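Local coordinates for sister chromatid cohesion protein (Chaetomium thermophilum, PDB 5T8V) that probably acts, as the C-terminal HEAT-repeat part of the chromatin-associated loader Scc2, in loading the cohesin ring onto chromosomes, at residues L364-S368 / G541-C545; I346-E350 / Y567-E571; F385-A390 / Y401-L405; M435-V439 / M451-L456. The contacts are given in a common frame with arbitrary orientation. Residues are numbered along the deposited sequence.

Interaction 1: L364-S368 / G541-C545; sequences LDTIS and GSKIC
Segments 364-368 and 541-545 illustrate an oblique helix crossing with glycine, serine and cysteine where the two backbones meet. Both are interior turns of longer α-helices; their short axes come within 9.2 Å, with N-to-C directions 142° apart (signed crossing angle -142°). The CA atoms nearest each other are those of D365 and C545 (6.2 Å) and of S368 and S542 (6.2 Å). Along the second helix, G541 comes first: without a side chain it leaves room for L364 (chi1 t, chi2 p), whose CD2 lies 3.4 Å from G541 O; a CB here would crowd L364 CD1. S542 offers its backbone, its N standing 4.1 Å from S368 OG. In the p rotamer, S368 OG donates to L364 O at 2.8 Å, so the hydroxyl is satisfied within its own helix. I544 CG2 is 4.1 Å from L364 CD2. C545 (chi1 m) places SG 3.5 Å from both L364 CG and D365 N. No hydrogen bond crosses the 229 Å² interface. Helix 556-574 packs against both partners, L565 and L569 touching I544 while I573 and L574 meet I367, so three helices of this HEAT-repeat protein are brought together.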
loop_
_atom_site.group_PDB
_atom_site.type_symbol
_atom_site.label_atom_id
_atom_site.label_comp_id
_atom_site.label_asym_id
_atom_site.label_seq_id
_atom_site.Cartn_x
_atom_site.Cartn_y
_atom_site.Cartn_z
ATOM N N LEU A 364 -32.510 37.816 -0.924
ATOM C CA LEU A 364 -31.752 36.933 -1.801
ATOM C C LEU A 364 -31.829 35.492 -1.318
ATOM O O LEU A 364 -31.930 34.563 -2.126
ATOM C CB LEU A 364 -30.296 37.388 -1.891
ATOM C CG LEU A 364 -29.392 36.454 -2.701
ATOM C CD1 LEU A 364 -29.937 36.236 -4.109
ATOM C CD2 LEU A 364 -27.987 37.008 -2.761
ATOM N N ASP A 365 -31.788 35.283 -0.004
ATOM C CA ASP A 365 -31.876 33.928 0.529
ATOM C C ASP A 365 -33.203 33.285 0.147
ATOM O O ASP A 365 -33.239 32.146 -0.338
ATOM C CB ASP A 365 -31.696 33.953 2.047
ATOM C CG ASP A 365 -31.751 32.572 2.665
ATOM O OD1 ASP A 365 -30.805 31.786 2.444
ATOM O OD2 ASP A 365 -32.731 32.274 3.378
ATOM N N THR A 366 -34.308 34.015 0.332
ATOM C CA THR A 366 -35.619 33.445 0.032
ATOM C C THR A 366 -35.763 33.129 -1.452
ATOM O O THR A 366 -36.403 32.136 -1.818
ATOM C CB THR A 366 -36.736 34.390 0.477
ATOM O OG1 THR A 366 -36.633 35.629 -0.236
ATOM C CG2 THR A 366 -36.664 34.651 1.978
ATOM N N ILE A 367 -35.186 33.956 -2.327
ATOM C CA ILE A 367 -35.355 33.686 -3.753
ATOM C C ILE A 367 -34.411 32.585 -4.233
ATOM O O ILE A 367 -34.770 31.804 -5.122
ATOM C CB ILE A 367 -35.164 34.965 -4.587
ATOM C CG1 ILE A 367 -35.577 34.703 -6.038
ATOM C CG2 ILE A 367 -33.718 35.436 -4.530
ATOM C CD1 ILE A 367 -35.550 35.928 -6.929
ATOM N N SER A 368 -33.208 32.494 -3.668
ATOM C CA SER A 368 -32.177 31.625 -4.223
ATOM C C SER A 368 -32.179 30.228 -3.614
ATOM O O SER A 368 -31.892 29.256 -4.320
ATOM C CB SER A 368 -30.792 32.257 -4.043
ATOM O OG SER A 368 -30.403 32.280 -2.682
ATOM N N GLY A 541 -25.476 33.786 -5.759
ATOM C CA GLY A 541 -26.344 34.361 -4.741
ATOM C C GLY A 541 -26.262 33.617 -3.422
ATOM O O GLY A 541 -26.110 34.222 -2.354
ATOM N N SER A 542 -26.353 32.287 -3.479
ATOM C CA SER A 542 -26.301 31.495 -2.257
ATOM C C SER A 542 -24.987 31.701 -1.521
ATOM O O SER A 542 -24.969 31.791 -0.288
ATOM C CB SER A 542 -26.499 30.021 -2.579
ATOM O OG SER A 542 -26.415 29.236 -1.403
ATOM N N LYS A 543 -23.875 31.775 -2.253
ATOM C CA LYS A 543 -22.594 31.996 -1.593
ATOM C C LYS A 543 -22.519 33.383 -0.973
ATOM O O LYS A 543 -21.908 33.550 0.087
ATOM C CB LYS A 543 -21.448 31.781 -2.578
ATOM C CG LYS A 543 -21.212 30.317 -2.930
ATOM C CD LYS A 543 -20.688 29.523 -1.739
ATOM C CE LYS A 543 -20.538 28.048 -2.068
ATOM N NZ LYS A 543 -20.090 27.263 -0.879
ATOM N N ILE A 544 -23.130 34.383 -1.608
ATOM C CA ILE A 544 -23.252 35.691 -0.972
ATOM C C ILE A 544 -23.957 35.552 0.372
ATOM O O ILE A 544 -23.471 36.032 1.405
ATOM C CB ILE A 544 -23.991 36.671 -1.902
ATOM C CG1 ILE A 544 -23.125 36.992 -3.120
ATOM C CG2 ILE A 544 -24.355 37.962 -1.167
ATOM C CD1 ILE A 544 -23.904 37.555 -4.277
ATOM N N CYS A 545 -25.112 34.881 0.379
ATOM C CA CYS A 545 -25.863 34.726 1.621
ATOM C C CYS A 545 -25.038 34.007 2.685
ATOM O O CYS A 545 -24.999 34.431 3.845
ATOM C CB CYS A 545 -27.167 33.978 1.352
ATOM S SG CYS A 545 -28.307 34.880 0.290
#

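Interaction 2: I346-E350 / Y567-E571; sequences IIQSE and YRLRE
In this HEAT-repeat protein the loop leading into helix 350-355 packs, through 346-350, on residues 567-571 of helix 556-574. The first segment is irregular: I347 is extended (phi/psi -108/144), and S349, extended at -138/144, takes the N-cap position of helix 350-355, its OG (chi1 p) bonded to the backbone N of Q352. The second segment is α-helical throughout. E350 and Y567 are closest in register, their CA atoms 6.1 Å apart, and 307 Å² is buried. Apolar contact centres on Y567 (chi1 t, chi2 84°): E350 CA rests over one ring face, 3.7 Å from Y567 CD2, while I347 CG2 reaches Y567 CD1 at 4.0 Å. The ionic component is a salt bridge, E350 OE2 to R568 NH2 at 2.7 Å, with R568 NE giving a weak hydrogen bond to E350 OE2 at 3.1 Å; E350 is extended (chi1 and chi2 t) to make it. A side-chain-to-backbone hydrogen bond completes the set, the charged guanidinium of R570 giving NH2 to I347 O at 2.8 Å. Around this, W506 makes a cation-pi contact with R568, I347 packs on T359 and D363 of helix 357-391, and L569 faces helix 527-550 through I537, W540 and I544.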
loop_
_atom_site.group_PDB
_atom_site.type_symbol
_atom_site.label_atom_id
_atom_site.label_comp_id
_atom_site.label_asym_id
_atom_site.label_seq_id
_atom_site.Cartn_x
_atom_site.Cartn_y
_atom_site.Cartn_z
ATOM N N ILE A 346 -38.586 43.875 -0.125
ATOM C CA ILE A 346 -38.622 45.062 0.718
ATOM C C ILE A 346 -37.778 46.166 0.083
ATOM O O ILE A 346 -38.002 47.352 0.335
ATOM C CB ILE A 346 -38.144 44.743 2.156
ATOM C CG1 ILE A 346 -39.095 43.754 2.842
ATOM C CG2 ILE A 346 -38.050 46.015 2.998
ATOM C CD1 ILE A 346 -38.867 42.294 2.480
ATOM N N ILE A 347 -36.812 45.773 -0.746
ATOM C CA ILE A 347 -35.905 46.702 -1.410
ATOM C C ILE A 347 -36.267 46.768 -2.886
ATOM O O ILE A 347 -36.660 45.761 -3.488
ATOM C CB ILE A 347 -34.432 46.283 -1.232
ATOM C CG1 ILE A 347 -34.024 46.361 0.240
ATOM C CG2 ILE A 347 -33.509 47.163 -2.072
ATOM C CD1 ILE A 347 -34.370 45.130 1.043
ATOM N N GLN A 348 -36.135 47.963 -3.470
ATOM C CA GLN A 348 -36.305 48.134 -4.908
ATOM C C GLN A 348 -35.237 49.040 -5.508
ATOM O O GLN A 348 -35.360 49.424 -6.678
ATOM C CB GLN A 348 -37.698 48.694 -5.233
ATOM C CG GLN A 348 -38.848 47.740 -4.928
ATOM C CD GLN A 348 -39.240 47.734 -3.463
ATOM O OE1 GLN A 348 -38.726 48.519 -2.665
ATOM N NE2 GLN A 348 -40.155 46.842 -3.101
ATOM N N SER A 349 -34.198 49.390 -4.752
ATOM C CA SER A 349 -33.142 50.272 -5.229
ATOM C C SER A 349 -31.799 49.737 -4.762
ATOM O O SER A 349 -31.686 49.205 -3.655
ATOM C CB SER A 349 -33.345 51.706 -4.722
ATOM O OG SER A 349 -33.409 51.740 -3.306
ATOM N N GLU A 350 -30.779 49.880 -5.611
ATOM C CA GLU A 350 -29.455 49.376 -5.259
ATOM C C GLU A 350 -28.891 50.088 -4.038
ATOM O O GLU A 350 -28.075 49.514 -3.309
ATOM C CB GLU A 350 -28.500 49.524 -6.443
ATOM C CG GLU A 350 -27.057 49.166 -6.110
ATOM C CD GLU A 350 -26.206 48.932 -7.343
ATOM O OE1 GLU A 350 -26.776 48.707 -8.432
ATOM O OE2 GLU A 350 -24.963 48.973 -7.222
ATOM N N TYR A 567 -28.792 42.709 -3.757
ATOM C CA TYR A 567 -29.747 43.300 -4.690
ATOM C C TYR A 567 -29.436 42.881 -6.123
ATOM O O TYR A 567 -30.308 42.371 -6.840
ATOM C CB TYR A 567 -29.731 44.824 -4.560
ATOM C CG TYR A 567 -30.546 45.533 -5.619
ATOM C CD1 TYR A 567 -31.914 45.716 -5.464
ATOM C CD2 TYR A 567 -29.949 46.016 -6.778
ATOM C CE1 TYR A 567 -32.664 46.363 -6.432
ATOM C CE2 TYR A 567 -30.689 46.660 -7.751
ATOM C CZ TYR A 567 -32.047 46.832 -7.574
ATOM O OH TYR A 567 -32.789 47.476 -8.540
ATOM N N ARG A 568 -28.189 43.085 -6.553
ATOM C CA ARG A 568 -27.801 42.758 -7.921
ATOM C C ARG A 568 -28.154 41.318 -8.264
ATOM O O ARG A 568 -28.838 41.056 -9.258
ATOM C CB ARG A 568 -26.303 43.001 -8.109
ATOM C CG ARG A 568 -25.904 44.460 -7.996
ATOM C CD ARG A 568 -24.400 44.623 -7.902
ATOM N NE ARG A 568 -24.025 46.006 -7.613
ATOM C CZ ARG A 568 -22.794 46.404 -7.307
ATOM N NH1 ARG A 568 -21.801 45.528 -7.244
ATOM N NH2 ARG A 568 -22.559 47.685 -7.061
ATOM N N LEU A 569 -27.691 40.366 -7.451
ATOM C CA LEU A 569 -27.937 38.959 -7.753
ATOM C C LEU A 569 -29.420 38.624 -7.727
ATOM O O LEU A 569 -29.869 37.754 -8.482
ATOM C CB LEU A 569 -27.173 38.067 -6.776
ATOM C CG LEU A 569 -25.789 37.617 -7.257
ATOM C CD1 LEU A 569 -25.903 36.670 -8.444
ATOM C CD2 LEU A 569 -24.911 38.814 -7.603
ATOM N N ARG A 570 -30.198 39.290 -6.872
ATOM C CA ARG A 570 -31.642 39.085 -6.893
ATOM C C ARG A 570 -32.221 39.501 -8.243
ATOM O O ARG A 570 -32.946 38.731 -8.891
ATOM C CB ARG A 570 -32.292 39.867 -5.752
ATOM C CG ARG A 570 -33.722 39.452 -5.434
ATOM C CD ARG A 570 -34.702 40.579 -5.716
ATOM N NE ARG A 570 -34.421 41.766 -4.913
ATOM C CZ ARG A 570 -35.006 42.947 -5.088
ATOM N NH1 ARG A 570 -35.910 43.113 -6.046
ATOM N NH2 ARG A 570 -34.685 43.967 -4.306
ATOM N N GLU A 571 -31.891 40.715 -8.694
ATOM C CA GLU A 571 -32.341 41.164 -10.009
ATOM C C GLU A 571 -31.873 40.223 -11.110
ATOM O O GLU A 571 -32.586 40.018 -12.099
ATOM C CB GLU A 571 -31.835 42.581 -10.284
ATOM C CG GLU A 571 -32.344 43.641 -9.314
ATOM C CD GLU A 571 -33.802 44.001 -9.541
ATOM O OE1 GLU A 571 -34.571 43.134 -10.004
ATOM O OE2 GLU A 571 -34.177 45.160 -9.261
#

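Interaction 3: F385-A390 / Y401-L405; sequences FIVNRA and YRNLL
This is a short-range packing contact between consecutive helices: the last turns of helix 357-391 meet the start of helix 402-414 across a short connection that is partly unmodelled. The two pack as a helical hairpin does, consistent with the HEAT-repeat build of the protein. Residues 385-390 are helical; Y401 (phi/psi -105/-18) precedes the helix of 402-405. The two segments are closest at A390 and R402, with CA atoms 4.6 Å apart, and the CA atoms of I386 and L405 are 5.9 Å apart. Y401 (chi1 t, chi2 91°) is inserted against the first helix and contributes the largest covered area. R389 (chi1 p, chi2 t, chi3 m) lies over one face of its ring: R389 CG is 3.5 Å from the Y401 centroid and 11° off the normal, a CH-pi contact, and R389 NE comes within 3.3 Å of Y401 CD1. I386 (chi1 p, chi2 t) borders the tyrosine too, its CB 3.9 Å from Y401 CE2 and its CG2 3.4 Å from Y401 OH. L405 (chi1 t, chi2 p) completes the apolar patch, with L405 CD1 3.7 Å from I386 CD1 and L405 CD2 3.6 Å from A390 CB. No hydrogen bond joins the segments. The chemistry implies that R389 does two jobs: CG and NE lie over the aromatic ring, and NH2 forms a salt bridge with E284.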
loop_
_atom_site.group_PDB
_atom_site.type_symbol
_atom_site.label_atom_id
_atom_site.label_comp_id
_atom_site.label_asym_id
_atom_site.label_seq_id
_atom_site.Cartn_x
_atom_site.Cartn_y
_atom_site.Cartn_z
ATOM N N PHE A 385 -30.589 6.762 -7.639
ATOM C CA PHE A 385 -30.919 5.697 -8.579
ATOM C C PHE A 385 -29.684 4.871 -8.931
ATOM O O PHE A 385 -29.663 3.645 -8.741
ATOM C CB PHE A 385 -31.558 6.279 -9.838
ATOM C CG PHE A 385 -32.127 5.238 -10.753
ATOM C CD1 PHE A 385 -33.331 4.622 -10.452
ATOM C CD2 PHE A 385 -31.458 4.867 -11.906
ATOM C CE1 PHE A 385 -33.857 3.657 -11.288
ATOM C CE2 PHE A 385 -31.984 3.903 -12.747
ATOM C CZ PHE A 385 -33.184 3.299 -12.435
ATOM N N ILE A 386 -28.630 5.529 -9.428
ATOM C CA ILE A 386 -27.517 4.776 -10.002
ATOM C C ILE A 386 -26.760 4.007 -8.924
ATOM O O ILE A 386 -26.317 2.876 -9.157
ATOM C CB ILE A 386 -26.583 5.697 -10.810
ATOM C CG1 ILE A 386 -26.050 6.852 -9.955
ATOM C CG2 ILE A 386 -27.310 6.214 -12.053
ATOM C CD1 ILE A 386 -24.962 7.671 -10.653
ATOM N N VAL A 387 -26.593 4.589 -7.736
ATOM C CA VAL A 387 -25.962 3.839 -6.651
ATOM C C VAL A 387 -26.858 2.685 -6.225
ATOM O O VAL A 387 -26.409 1.538 -6.090
ATOM C CB VAL A 387 -25.638 4.763 -5.462
ATOM C CG1 VAL A 387 -25.039 3.958 -4.308
ATOM C CG2 VAL A 387 -24.677 5.862 -5.887
ATOM N N ASN A 388 -28.142 2.976 -6.015
ATOM C CA ASN A 388 -29.091 1.951 -5.604
ATOM C C ASN A 388 -28.972 0.710 -6.475
ATOM O O ASN A 388 -28.725 -0.392 -5.977
ATOM C CB ASN A 388 -30.515 2.495 -5.658
ATOM C CG ASN A 388 -31.551 1.410 -5.456
ATOM O OD1 ASN A 388 -31.443 0.596 -4.536
ATOM N ND2 ASN A 388 -32.547 1.374 -6.334
ATOM N N ARG A 389 -29.149 0.866 -7.787
ATOM C CA ARG A 389 -29.101 -0.320 -8.634
ATOM C C ARG A 389 -27.680 -0.734 -8.994
ATOM O O ARG A 389 -27.500 -1.777 -9.631
ATOM C CB ARG A 389 -29.932 -0.112 -9.898
ATOM C CG ARG A 389 -29.462 0.983 -10.812
ATOM C CD ARG A 389 -30.446 1.165 -11.960
ATOM N NE ARG A 389 -30.699 -0.083 -12.686
ATOM C CZ ARG A 389 -31.685 -0.935 -12.415
ATOM N NH1 ARG A 389 -32.537 -0.697 -11.426
ATOM N NH2 ARG A 389 -31.821 -2.038 -13.140
ATOM N N ALA A 390 -26.670 0.044 -8.601
ATOM C CA ALA A 390 -25.306 -0.467 -8.631
ATOM C C ALA A 390 -25.090 -1.497 -7.534
ATOM O O ALA A 390 -24.326 -2.452 -7.721
ATOM C CB ALA A 390 -24.301 0.677 -8.485
ATOM N N TYR A 401 -24.896 -3.252 -13.509
ATOM C CA TYR A 401 -25.122 -1.818 -13.618
ATOM C C TYR A 401 -23.956 -0.988 -13.104
ATOM O O TYR A 401 -23.863 0.198 -13.440
ATOM C CB TYR A 401 -26.383 -1.413 -12.849
ATOM C CG TYR A 401 -26.871 -0.027 -13.203
ATOM C CD1 TYR A 401 -27.785 0.161 -14.229
ATOM C CD2 TYR A 401 -26.407 1.094 -12.523
ATOM C CE1 TYR A 401 -28.232 1.423 -14.565
ATOM C CE2 TYR A 401 -26.850 2.361 -12.851
ATOM C CZ TYR A 401 -27.763 2.519 -13.874
ATOM O OH TYR A 401 -28.215 3.772 -14.215
ATOM N N ARG A 402 -23.070 -1.578 -12.301
ATOM C CA ARG A 402 -21.956 -0.822 -11.745
ATOM C C ARG A 402 -21.120 -0.168 -12.837
ATOM O O ARG A 402 -20.514 0.887 -12.608
ATOM C CB ARG A 402 -21.088 -1.741 -10.889
ATOM C CG ARG A 402 -20.122 -1.008 -9.990
ATOM C CD ARG A 402 -19.277 -1.981 -9.197
ATOM N NE ARG A 402 -18.357 -1.286 -8.307
ATOM C CZ ARG A 402 -17.280 -0.623 -8.715
ATOM N NH1 ARG A 402 -16.983 -0.552 -10.005
ATOM N NH2 ARG A 402 -16.498 -0.023 -7.830
ATOM N N ASN A 403 -21.077 -0.769 -14.029
ATOM C CA ASN A 403 -20.307 -0.183 -15.119
ATOM C C ASN A 403 -20.919 1.127 -15.597
ATOM O O ASN A 403 -20.191 2.036 -16.007
ATOM C CB ASN A 403 -20.199 -1.171 -16.278
ATOM C CG ASN A 403 -19.269 -0.683 -17.371
ATOM O OD1 ASN A 403 -19.714 -0.211 -18.417
ATOM N ND2 ASN A 403 -17.966 -0.786 -17.129
ATOM N N LEU A 404 -22.247 1.244 -15.552
ATOM C CA LEU A 404 -22.882 2.500 -15.934
ATOM C C LEU A 404 -22.625 3.579 -14.891
ATOM O O LEU A 404 -22.419 4.746 -15.238
ATOM C CB LEU A 404 -24.379 2.292 -16.139
ATOM C CG LEU A 404 -24.718 1.357 -17.299
ATOM C CD1 LEU A 404 -25.022 -0.046 -16.797
ATOM C CD2 LEU A 404 -25.875 1.909 -18.107
ATOM N N LEU A 405 -22.638 3.211 -13.609
ATOM C CA LEU A 405 -22.199 4.137 -12.572
ATOM C C LEU A 405 -20.777 4.609 -12.844
ATOM O O LEU A 405 -20.483 5.808 -12.768
ATOM C CB LEU A 405 -22.299 3.467 -11.202
ATOM C CG LEU A 405 -21.581 4.134 -10.024
ATOM C CD1 LEU A 405 -21.977 5.588 -9.880
ATOM C CD2 LEU A 405 -21.884 3.382 -8.741
#

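Interaction 4: M435-V439 / M451-L456; sequences MVGLV and MALELL
Both segments are α-helical, 435-439 in helix 423-440 and 451-456 in helix 446-474, consecutive helices of the α-helical repeat protein that are joined here. Their axes approach to 8.7 Å with N-to-C directions 139° apart (signed crossing angle -139°), and the M435 and A452 CA atoms stand only 4.7 Å apart. The result is a single knob-into-hole fit in an oblique pair: M435 (chi1 m, chi2 m, chi3 151°) is the knob, lodged among M451, A452, L455 and L456. M435 SD lies 3.8 Å from A452 CB, M435 CB 3.8 Å from L456 CG, and the terminal M435 CE meets M451 CE at 3.7 Å and L455 CD1 at 4.0 Å. The small A452 permits the close approach, its CB sitting 3.6 Å from M435 O and 3.4 Å from V439 CG2. V439 CG2 (chi1 t) also lies 4.1 Å from L453 CD2 and from L456 CD1. The 369 Å² interface has no hydrogen bond across it and is almost wholly aliphatic. Other helices pack around it: V387 of helix 357-391 touches M435 and M451, L405 of helix 402-414 touches M451 and L455, and I613 and I616 of helix 610-619 pack on V436, L453 and L456.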
loop_
_atom_site.group_PDB
_atom_site.type_symbol
_atom_site.label_atom_id
_atom_site.label_comp_id
_atom_site.label_asym_id
_atom_site.label_seq_id
_atom_site.Cartn_x
_atom_site.Cartn_y
_atom_site.Cartn_z
ATOM N N MET A 435 -20.797 8.038 -0.583
ATOM C CA MET A 435 -19.777 7.006 -0.422
ATOM C C MET A 435 -19.086 7.118 0.932
ATOM O O MET A 435 -18.870 6.105 1.607
ATOM C CB MET A 435 -18.757 7.090 -1.557
ATOM C CG MET A 435 -19.357 6.842 -2.928
ATOM S SD MET A 435 -20.262 5.285 -3.027
ATOM C CE MET A 435 -21.473 5.680 -4.285
ATOM N N VAL A 436 -18.731 8.334 1.346
ATOM C CA VAL A 436 -18.194 8.523 2.691
ATOM C C VAL A 436 -19.163 7.947 3.715
ATOM O O VAL A 436 -18.768 7.223 4.638
ATOM C CB VAL A 436 -17.911 10.013 2.957
ATOM C CG1 VAL A 436 -17.497 10.234 4.409
ATOM C CG2 VAL A 436 -16.827 10.517 2.022
ATOM N N GLY A 437 -20.451 8.256 3.557
ATOM C CA GLY A 437 -21.446 7.699 4.460
ATOM C C GLY A 437 -21.411 6.184 4.497
ATOM O O GLY A 437 -21.451 5.576 5.569
ATOM N N LEU A 438 -21.332 5.550 3.322
ATOM C CA LEU A 438 -21.310 4.090 3.274
ATOM C C LEU A 438 -20.072 3.533 3.961
ATOM O O LEU A 438 -20.135 2.485 4.616
ATOM C CB LEU A 438 -21.376 3.603 1.825
ATOM C CG LEU A 438 -22.719 3.740 1.097
ATOM C CD1 LEU A 438 -22.592 3.278 -0.350
ATOM C CD2 LEU A 438 -23.824 2.960 1.804
ATOM N N VAL A 439 -18.933 4.218 3.828
ATOM C CA VAL A 439 -17.703 3.723 4.439
ATOM C C VAL A 439 -17.720 3.930 5.948
ATOM O O VAL A 439 -17.090 3.167 6.689
ATOM C CB VAL A 439 -16.482 4.405 3.790
ATOM C CG1 VAL A 439 -15.187 4.003 4.496
ATOM C CG2 VAL A 439 -16.401 4.048 2.319
ATOM N N MET A 451 -17.017 -0.678 -3.207
ATOM C CA MET A 451 -17.394 0.292 -4.227
ATOM C C MET A 451 -17.094 1.711 -3.761
ATOM O O MET A 451 -16.501 2.511 -4.496
ATOM C CB MET A 451 -18.876 0.143 -4.568
ATOM C CG MET A 451 -19.309 0.955 -5.779
ATOM S SD MET A 451 -21.094 1.011 -5.993
ATOM C CE MET A 451 -21.560 2.039 -4.604
ATOM N N ALA A 452 -17.489 2.035 -2.527
ATOM C CA ALA A 452 -17.324 3.391 -2.016
ATOM C C ALA A 452 -15.857 3.800 -2.000
ATOM O O ALA A 452 -15.507 4.914 -2.403
ATOM C CB ALA A 452 -17.930 3.495 -0.619
ATOM N N LEU A 453 -14.980 2.915 -1.522
ATOM C CA LEU A 453 -13.551 3.212 -1.540
ATOM C C LEU A 453 -13.043 3.360 -2.969
ATOM O O LEU A 453 -12.299 4.299 -3.280
ATOM C CB LEU A 453 -12.781 2.111 -0.809
ATOM C CG LEU A 453 -13.058 1.983 0.691
ATOM C CD1 LEU A 453 -12.503 0.675 1.229
ATOM C CD2 LEU A 453 -12.465 3.160 1.446
ATOM N N GLU A 454 -13.448 2.449 -3.854
ATOM C CA GLU A 454 -12.965 2.480 -5.230
ATOM C C GLU A 454 -13.338 3.786 -5.921
ATOM O O GLU A 454 -12.553 4.322 -6.711
ATOM C CB GLU A 454 -13.517 1.279 -5.994
ATOM C CG GLU A 454 -13.157 1.250 -7.469
ATOM C CD GLU A 454 -13.319 -0.131 -8.079
ATOM O OE1 GLU A 454 -13.809 -1.040 -7.373
ATOM O OE2 GLU A 454 -12.957 -0.309 -9.262
ATOM N N LEU A 455 -14.530 4.317 -5.639
ATOM C CA LEU A 455 -14.944 5.571 -6.262
ATOM C C LEU A 455 -14.326 6.776 -5.566
ATOM O O LEU A 455 -13.887 7.722 -6.229
ATOM C CB LEU A 455 -16.469 5.686 -6.261
ATOM C CG LEU A 455 -17.250 4.798 -7.235
ATOM C CD1 LEU A 455 -18.720 5.174 -7.196
ATOM C CD2 LEU A 455 -16.723 4.892 -8.665
ATOM N N LEU A 456 -14.292 6.765 -4.232
ATOM C CA LEU A 456 -13.603 7.822 -3.504
ATOM C C LEU A 456 -12.169 7.972 -3.986
ATOM O O LEU A 456 -11.613 9.074 -3.946
ATOM C CB LEU A 456 -13.638 7.535 -2.001
ATOM C CG LEU A 456 -14.983 7.767 -1.302
ATOM C CD1 LEU A 456 -14.966 7.195 0.107
ATOM C CD2 LEU A 456 -15.330 9.246 -1.260
#

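The four contacts form two clusters joined by one long helix. Interactions 1 and 2, centred 12 Å apart, touch through I544 and L569 and use the successive helices 527-550 and 556-574; interactions 3 and 4, centred 13 Å apart, meet through the R402-E454 salt bridge and the V387-M435 contact. Helix 357-391 serves both interaction 1 and interaction 3, although their centres lie 33 Å apart and their nearest atoms about 22 Å. In sequence, interactions 3 and 4 follow each other, and both fall between the two halves of interactions 1 and 2. Consistent with a HEAT-repeat protein, interactions 3 and 4 join helices close in sequence, while interactions 1 and 2 bring helices 527-550 and 556-574 back beside residues 346-368.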